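Isocitrate dehydrogenase [NAD] subunit 1 (Saccharomyces cerevisiae, PDB 3BLX) catalyses, within an octamer of two kinds of subunit, the NAD-dependent oxidative decarboxylation of isocitrate to 2-oxoglutarate in the mitochondrial citric acid cycle, and also binds RNA. Local coordinates at residues E[38-42]-E[43-47]; E[311-314]-E[315-319]; E[336-339]-E[340-344]. One frame throughout, in Å; residues are numbered along the deposited sequence.

Interaction 1 (E[38-42]-E[43-47]); sequences TIFEA and ENIPI
Ile-45 sets its terminal methyl squarely on the ring of Phe-40: CD1 stands 3.9 Å from the ring centroid and only 9° off the normal, a CH-pi contact over the middle of one face. With CG1 beside its own backbone N (chi1 -66°) and an extended chi2, Ile-45 reaches back from the loop to that face. Ile-47 comes in obliquely, its CD1 lying 3.8 Å from Phe-40 CE2.

The backbone brings these groups together. Helix 27-42 ends here in a Schellman motif, with Asn-44 at positive phi (50°). Ile-45 N gives a fairly straight bond of 3.2 Å to Phe-40 O, while the inner bond, Asn-44 N to Glu-41 O at 3.0 Å, is weak, as are the two that Glu-43 N sends to Ile-39 O and Phe-40 O. Farther out, Trp-49 and Leu-299 also meet the Phe-40 ring, and Glu-43 OE1 makes a salt bridge with Arg-310. Replacing Phe-40 with alanine would probably leave the ends of Ile-45 and Ile-47 without their shared aromatic partner and open a gap between the helix end and the loop.

The turn joins the helix to strand 47-51 within a beta-alpha-beta crossover, and its chemistry is divided: backbone hydrogen bonds, most of them weak, close the helix end while an aliphatic-aromatic cluster ties the departing chain to the core.

Interaction 2 (E[311-314]-E[315-319]); sequences ISKA and VHETI
Ala-314 O accepts two bonds from Thr-318, each 2.9 Å long: one from the backbone N, the other from the hydroxyl OG1. The two donors come from opposite faces of the carbonyl plane, the amide tilted 26° from it and the hydroxyl 33°. Thr-318 can do this because its OG1 lies beside its own backbone N (chi1 -62°), turned back toward the preceding turn, while CG2 goes the other way and packs against helix 335-347.

Around this grip the ordinary i to i+4 bonding of helix 306-320 continues. Glu-317 N meets Lys-313 O at 2.9 Å, almost on the line of the C=O bond, and Val-315 N reaches Ile-311 O at 3.2 Å. On the outer side the extended Lys-313 chain crosses Glu-317 at an angle, yet Lys-313 NZ stays 5.2 Å from Glu-317 OE1, so the opposite charges are near without touching. Glu-317 OE2 has a long, weak ion pair with Lys-345 instead. On the inner side Ile-311 and Val-315 both pack on Ile-292 of helix 289-302.

Thr-318 is buried against helix 335-347, and the bond to Ala-314 O gives its hydroxyl a partner inside its own helix. A polar group can thus sit at a largely apolar helix interface, its donor capacity spent on a main-chain carbonyl.

Interaction 3 (E[336-339]-E[340-344]); sequences TDFT and NEIIN
Ile-342 reaches back one turn along helix 335-347 to Phe-338, an i to i+4 pair on the buried side of a helix packed into the alpha/beta fold of the isocitrate and isopropylmalate dehydrogenase family. At its root, Ile-342 CB rests 3.4 Å from Thr-339 O. The CG2 branch meets Ala-314 of helix 306-320 and Ile-39 of helix 27-42. CG1, the other branch, is 3.5 Å from Phe-338 O, placed beside the backbone N by a chi1 of -74°. From there an extended chi2 carries the tip, CD1, over one face of the Phe-338 ring. This CH-pi contact is off-centre: CD1 lies 3.9 Å from the centroid, 22° from the normal, and nearest CE2. The ring meets it because Phe-338 CG is anti to its own backbone N (chi1 -177°).

The backbones of the pair are joined as well, Ile-342 N to Phe-338 O at 3.1 Å. The next pair round the helix is built differently: Thr-339 and Ile-343 run alongside each other, with Thr-339 CG2 3.9 Å from Ile-343 CD1. Thr-339 OG1 hydrogen-bonds Thr-335 O one turn back in its own helix and Ser-35 OG of helix 27-42.

How the interactions relate
Interaction 1 closes helix 27-42, and interactions 2 and 3 lie on helices 306-320 and 335-347; the three helices pack together. Interactions 2 and 3 are closest, with centres about 10 Å apart: Ala-314 CB meets Ile-342 CG2 at 3.8 Å, and Phe-338 packs against Thr-318 and Ile-319. Interaction 1 is about 14 Å, centre to centre, from interaction 3, and touches it through Ala-42 CB and Ile-343 CG2, 3.8 Å apart. Its centre is about 16 Å from that of interaction 2, which it meets where Ile-311 CD1 lies 3.8 Å from Phe-40 CE1. All three are structural packing, away from Arg-98 and Arg-129, which probably bind substrate, and Lys-183, probably critical for catalysis.

Interaction 1 (E[38-42]-E[43-47])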
loop_
_atom_site.group_PDB
_atom_site.type_symbol
_atom_site.label_atom_id
_atom_site.label_comp_id
_atom_site.label_asym_id
_atom_site.label_seq_id
_atom_site.Cartn_x
_atom_site.Cartn_y
_atom_site.Cartn_z
ATOM N N THR E 38 33.086 -5.481 -25.419
ATOM C CA THR E 38 34.012 -5.085 -26.484
ATOM C C THR E 38 33.297 -4.504 -27.717
ATOM O O THR E 38 33.627 -3.425 -28.200
ATOM C CB THR E 38 34.923 -6.282 -26.924
ATOM O OG1 THR E 38 35.762 -6.695 -25.841
ATOM C CG2 THR E 38 35.809 -5.889 -28.071
ATOM N N ILE E 39 32.330 -5.230 -28.242
ATOM C CA ILE E 39 31.524 -4.690 -29.326
ATOM C C ILE E 39 30.840 -3.372 -28.944
ATOM O O ILE E 39 30.708 -2.463 -29.767
ATOM C CB ILE E 39 30.461 -5.673 -29.763
ATOM C CG1 ILE E 39 31.105 -6.979 -30.237
ATOM C CG2 ILE E 39 29.581 -5.059 -30.832
ATOM C CD1 ILE E 39 30.104 -8.079 -30.584
ATOM N N PHE E 40 30.409 -3.257 -27.695
ATOM C CA PHE E 40 29.684 -2.060 -27.262
ATOM C C PHE E 40 30.570 -0.820 -27.185
ATOM O O PHE E 40 30.165 0.229 -27.627
ATOM C CB PHE E 40 28.954 -2.283 -25.925
ATOM C CG PHE E 40 27.549 -2.827 -26.076
ATOM C CD1 PHE E 40 27.236 -3.723 -27.084
ATOM C CD2 PHE E 40 26.568 -2.484 -25.184
ATOM C CE1 PHE E 40 25.963 -4.231 -27.202
ATOM C CE2 PHE E 40 25.306 -2.990 -25.295
ATOM C CZ PHE E 40 24.996 -3.861 -26.306
ATOM N N GLU E 41 31.762 -0.939 -26.619
ATOM C CA GLU E 41 32.699 0.178 -26.603
ATOM C C GLU E 41 33.119 0.571 -28.025
ATOM O O GLU E 41 33.319 1.748 -28.319
ATOM C CB GLU E 41 33.936 -0.130 -25.742
ATOM C CG GLU E 41 34.913 -1.102 -26.374
ATOM C CD GLU E 41 36.233 -1.218 -25.603
ATOM O OE1 GLU E 41 37.042 -2.122 -25.937
ATOM O OE2 GLU E 41 36.457 -0.405 -24.671
ATOM N N ALA E 42 33.232 -0.418 -28.901
ATOM C CA ALA E 42 33.676 -0.193 -30.271
ATOM C C ALA E 42 32.650 0.595 -31.050
ATOM O O ALA E 42 32.980 1.342 -31.956
ATOM C CB ALA E 42 33.935 -1.517 -30.966
ATOM N N GLU E 43 31.394 0.402 -30.698
ATOM C CA GLU E 43 30.295 1.056 -31.382
ATOM C C GLU E 43 29.955 2.348 -30.630
ATOM O O GLU E 43 29.087 3.120 -31.035
ATOM C CB GLU E 43 29.103 0.114 -31.399
ATOM C CG GLU E 43 28.078 0.444 -32.439
ATOM C CD GLU E 43 28.556 0.147 -33.838
ATOM O OE1 GLU E 43 27.938 0.648 -34.800
ATOM O OE2 GLU E 43 29.555 -0.581 -33.980
ATOM N N ASN E 44 30.673 2.565 -29.529
ATOM C CA ASN E 44 30.493 3.725 -28.665
ATOM C C ASN E 44 29.027 3.971 -28.262
ATOM O O ASN E 44 28.460 5.043 -28.502
ATOM C CB ASN E 44 31.112 4.968 -29.298
ATOM C CG ASN E 44 31.630 5.947 -28.261
ATOM O OD1 ASN E 44 32.290 5.575 -27.290
ATOM N ND2 ASN E 44 31.333 7.209 -28.466
ATOM N N ILE E 45 28.432 2.956 -27.642
ATOM C CA ILE E 45 27.037 2.984 -27.220
ATOM C C ILE E 45 26.953 3.635 -25.842
ATOM O O ILE E 45 27.855 3.448 -25.005
ATOM C CB ILE E 45 26.443 1.538 -27.209
ATOM C CG1 ILE E 45 26.375 0.992 -28.634
ATOM C CG2 ILE E 45 25.062 1.485 -26.586
ATOM C CD1 ILE E 45 25.823 -0.414 -28.754
ATOM N N PRO E 46 25.880 4.423 -25.608
ATOM C CA PRO E 46 25.694 5.189 -24.365
ATOM C C PRO E 46 25.225 4.301 -23.210
ATOM O O PRO E 46 24.181 4.520 -22.609
ATOM C CB PRO E 46 24.592 6.202 -24.725
ATOM C CG PRO E 46 24.189 5.921 -26.138
ATOM C CD PRO E 46 24.748 4.603 -26.534
ATOM N N ILE E 47 26.012 3.291 -22.900
ATOM C CA ILE E 47 25.677 2.396 -21.822
ATOM C C ILE E 47 26.841 2.278 -20.864
ATOM O O ILE E 47 27.967 2.026 -21.274
ATOM C CB ILE E 47 25.270 1.018 -22.368
ATOM C CG1 ILE E 47 23.913 1.122 -23.058
ATOM C CG2 ILE E 47 25.223 -0.006 -21.253
ATOM C CD1 ILE E 47 23.372 -0.174 -23.542
#

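Interaction 2 (E[311-314]-E[315-319])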
loop_
_atom_site.group_PDB
_atom_site.type_symbol
_atom_site.label_atom_id
_atom_site.label_comp_id
_atom_site.label_asym_id
_atom_site.label_seq_id
_atom_site.Cartn_x
_atom_site.Cartn_y
_atom_site.Cartn_z
ATOM N N ILE E 311 24.531 -4.182 -35.126
ATOM C CA ILE E 311 25.193 -5.285 -34.449
ATOM C C ILE E 311 24.634 -6.615 -34.903
ATOM O O ILE E 311 25.365 -7.588 -35.064
ATOM C CB ILE E 311 25.049 -5.195 -32.951
ATOM C CG1 ILE E 311 25.864 -4.010 -32.437
ATOM C CG2 ILE E 311 25.493 -6.502 -32.320
ATOM C CD1 ILE E 311 25.682 -3.755 -30.965
ATOM N N SER E 312 23.331 -6.644 -35.137
ATOM C CA SER E 312 22.687 -7.859 -35.594
ATOM C C SER E 312 23.116 -8.246 -37.016
ATOM O O SER E 312 23.327 -9.420 -37.313
ATOM C CB SER E 312 21.167 -7.717 -35.515
ATOM O OG SER E 312 20.517 -8.960 -35.767
ATOM N N LYS E 313 23.224 -7.259 -37.898
ATOM C CA LYS E 313 23.645 -7.512 -39.275
ATOM C C LYS E 313 25.102 -7.990 -39.297
ATOM O O LYS E 313 25.446 -8.967 -39.954
ATOM C CB LYS E 313 23.475 -6.256 -40.125
ATOM C CG LYS E 313 23.617 -6.485 -41.617
ATOM C CD LYS E 313 23.423 -5.190 -42.396
ATOM C CE LYS E 313 23.442 -5.444 -43.893
ATOM N NZ LYS E 313 23.154 -4.199 -44.659
ATOM N N ALA E 314 25.952 -7.310 -38.549
ATOM C CA ALA E 314 27.328 -7.749 -38.385
ATOM C C ALA E 314 27.482 -9.232 -37.992
ATOM O O ALA E 314 28.275 -9.943 -38.597
ATOM C CB ALA E 314 28.077 -6.827 -37.391
ATOM N N VAL E 315 26.749 -9.712 -36.990
ATOM C CA VAL E 315 26.984 -11.084 -36.570
ATOM C C VAL E 315 26.363 -12.071 -37.552
ATOM O O VAL E 315 26.924 -13.136 -37.772
ATOM C CB VAL E 315 26.600 -11.413 -35.080
ATOM C CG1 VAL E 315 26.497 -10.167 -34.241
ATOM C CG2 VAL E 315 25.342 -12.242 -34.992
ATOM N N HIS E 316 25.234 -11.717 -38.159
ATOM C CA HIS E 316 24.623 -12.596 -39.146
ATOM C C HIS E 316 25.515 -12.752 -40.375
ATOM O O HIS E 316 25.619 -13.837 -40.949
ATOM C CB HIS E 316 23.256 -12.070 -39.561
ATOM C CG HIS E 316 22.216 -12.209 -38.497
ATOM N ND1 HIS E 316 21.963 -13.402 -37.858
ATOM C CD2 HIS E 316 21.366 -11.305 -37.955
ATOM C CE1 HIS E 316 21.002 -13.230 -36.972
ATOM N NE2 HIS E 316 20.622 -11.965 -37.009
ATOM N N GLU E 317 26.156 -11.650 -40.755
ATOM C CA GLU E 317 27.054 -11.597 -41.898
ATOM C C GLU E 317 28.308 -12.390 -41.581
ATOM O O GLU E 317 28.741 -13.222 -42.379
ATOM C CB GLU E 317 27.423 -10.142 -42.193
ATOM C CG GLU E 317 27.936 -9.853 -43.596
ATOM C CD GLU E 317 28.030 -8.357 -43.873
ATOM O OE1 GLU E 317 26.988 -7.662 -43.780
ATOM O OE2 GLU E 317 29.144 -7.877 -44.178
ATOM N N THR E 318 28.883 -12.143 -40.408
ATOM C CA THR E 318 30.071 -12.874 -39.996
ATOM C C THR E 318 29.869 -14.396 -39.965
ATOM O O THR E 318 30.749 -15.146 -40.374
ATOM C CB THR E 318 30.579 -12.413 -38.645
ATOM O OG1 THR E 318 30.951 -11.033 -38.723
ATOM C CG2 THR E 318 31.784 -13.244 -38.211
ATOM N N ILE E 319 28.724 -14.864 -39.484
ATOM C CA ILE E 319 28.520 -16.304 -39.411
ATOM C C ILE E 319 28.089 -16.874 -40.778
ATOM O O ILE E 319 28.313 -18.056 -41.072
ATOM C CB ILE E 319 27.580 -16.795 -38.206
ATOM C CG1 ILE E 319 26.165 -17.077 -38.672
ATOM C CG2 ILE E 319 27.606 -15.881 -36.989
ATOM C CD1 ILE E 319 25.972 -18.532 -39.027
#

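Interaction 3 (E[336-339]-E[340-344])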
loop_
_atom_site.group_PDB
_atom_site.type_symbol
_atom_site.label_atom_id
_atom_site.label_comp_id
_atom_site.label_asym_id
_atom_site.label_seq_id
_atom_site.Cartn_x
_atom_site.Cartn_y
_atom_site.Cartn_z
ATOM N N THR E 336 37.419 -14.564 -29.290
ATOM C CA THR E 336 38.087 -13.302 -29.592
ATOM C C THR E 336 38.201 -13.004 -31.095
ATOM O O THR E 336 37.940 -11.882 -31.534
ATOM C CB THR E 336 39.483 -13.282 -28.958
ATOM O OG1 THR E 336 39.383 -12.729 -27.649
ATOM C CG2 THR E 336 40.459 -12.436 -29.762
ATOM N N ASP E 337 38.584 -14.006 -31.885
ATOM C CA ASP E 337 38.674 -13.836 -33.330
ATOM C C ASP E 337 37.311 -13.450 -33.879
ATOM O O ASP E 337 37.179 -12.539 -34.694
ATOM C CB ASP E 337 39.162 -15.122 -34.016
ATOM C CG ASP E 337 40.624 -15.458 -33.690
ATOM O OD1 ASP E 337 41.392 -14.532 -33.305
ATOM O OD2 ASP E 337 41.000 -16.655 -33.817
ATOM N N PHE E 338 36.296 -14.160 -33.422
ATOM C CA PHE E 338 34.937 -13.968 -33.891
ATOM C C PHE E 338 34.467 -12.560 -33.549
ATOM O O PHE E 338 33.876 -11.876 -34.379
ATOM C CB PHE E 338 34.035 -15.036 -33.260
ATOM C CG PHE E 338 32.622 -14.993 -33.719
ATOM C CD1 PHE E 338 32.312 -15.179 -35.046
ATOM C CD2 PHE E 338 31.596 -14.785 -32.816
ATOM C CE1 PHE E 338 30.999 -15.150 -35.475
ATOM C CE2 PHE E 338 30.280 -14.751 -33.240
ATOM C CZ PHE E 338 29.982 -14.933 -34.570
ATOM N N THR E 339 34.743 -12.130 -32.324
ATOM C CA THR E 339 34.378 -10.798 -31.874
ATOM C C THR E 339 35.037 -9.737 -32.743
ATOM O O THR E 339 34.357 -8.820 -33.234
ATOM C CB THR E 339 34.787 -10.547 -30.412
ATOM O OG1 THR E 339 34.158 -11.510 -29.561
ATOM C CG2 THR E 339 34.372 -9.155 -29.980
ATOM N N ASN E 340 36.353 -9.871 -32.938
ATOM C CA ASN E 340 37.112 -8.916 -33.742
ATOM C C ASN E 340 36.640 -8.811 -35.204
ATOM O O ASN E 340 36.620 -7.713 -35.766
ATOM C CB ASN E 340 38.601 -9.204 -33.646
ATOM C CG ASN E 340 39.155 -8.909 -32.265
ATOM O OD1 ASN E 340 38.620 -8.065 -31.533
ATOM N ND2 ASN E 340 40.232 -9.607 -31.892
ATOM N N GLU E 341 36.242 -9.941 -35.799
ATOM C CA GLU E 341 35.668 -9.955 -37.130
ATOM C C GLU E 341 34.366 -9.160 -37.176
ATOM O O GLU E 341 34.096 -8.445 -38.140
ATOM C CB GLU E 341 35.395 -11.394 -37.597
ATOM C CG GLU E 341 35.933 -11.763 -39.008
ATOM C CD GLU E 341 35.484 -10.840 -40.158
ATOM O OE1 GLU E 341 34.502 -11.188 -40.852
ATOM O OE2 GLU E 341 36.133 -9.791 -40.393
ATOM N N ILE E 342 33.552 -9.296 -36.139
ATOM C CA ILE E 342 32.293 -8.565 -36.062
ATOM C C ILE E 342 32.550 -7.069 -35.942
ATOM O O ILE E 342 31.978 -6.284 -36.680
ATOM C CB ILE E 342 31.423 -9.054 -34.884
ATOM C CG1 ILE E 342 30.817 -10.426 -35.202
ATOM C CG2 ILE E 342 30.302 -8.072 -34.584
ATOM C CD1 ILE E 342 30.318 -11.159 -33.967
ATOM N N ILE E 343 33.422 -6.685 -35.014
ATOM C CA ILE E 343 33.805 -5.303 -34.838
ATOM C C ILE E 343 34.368 -4.732 -36.137
ATOM O O ILE E 343 34.168 -3.552 -36.444
ATOM C CB ILE E 343 34.855 -5.173 -33.741
ATOM C CG1 ILE E 343 34.239 -5.557 -32.399
ATOM C CG2 ILE E 343 35.406 -3.750 -33.694
ATOM C CD1 ILE E 343 35.233 -5.543 -31.258
ATOM N N ASN E 344 35.063 -5.576 -36.900
ATOM C CA ASN E 344 35.660 -5.169 -38.163
ATOM C C ASN E 344 34.616 -4.819 -39.230
ATOM O O ASN E 344 34.769 -3.833 -39.949
ATOM C CB ASN E 344 36.630 -6.246 -38.670
ATOM C CG ASN E 344 37.301 -5.864 -39.982
ATOM O OD1 ASN E 344 38.073 -4.911 -40.023
ATOM N ND2 ASN E 344 37.011 -6.616 -41.061
#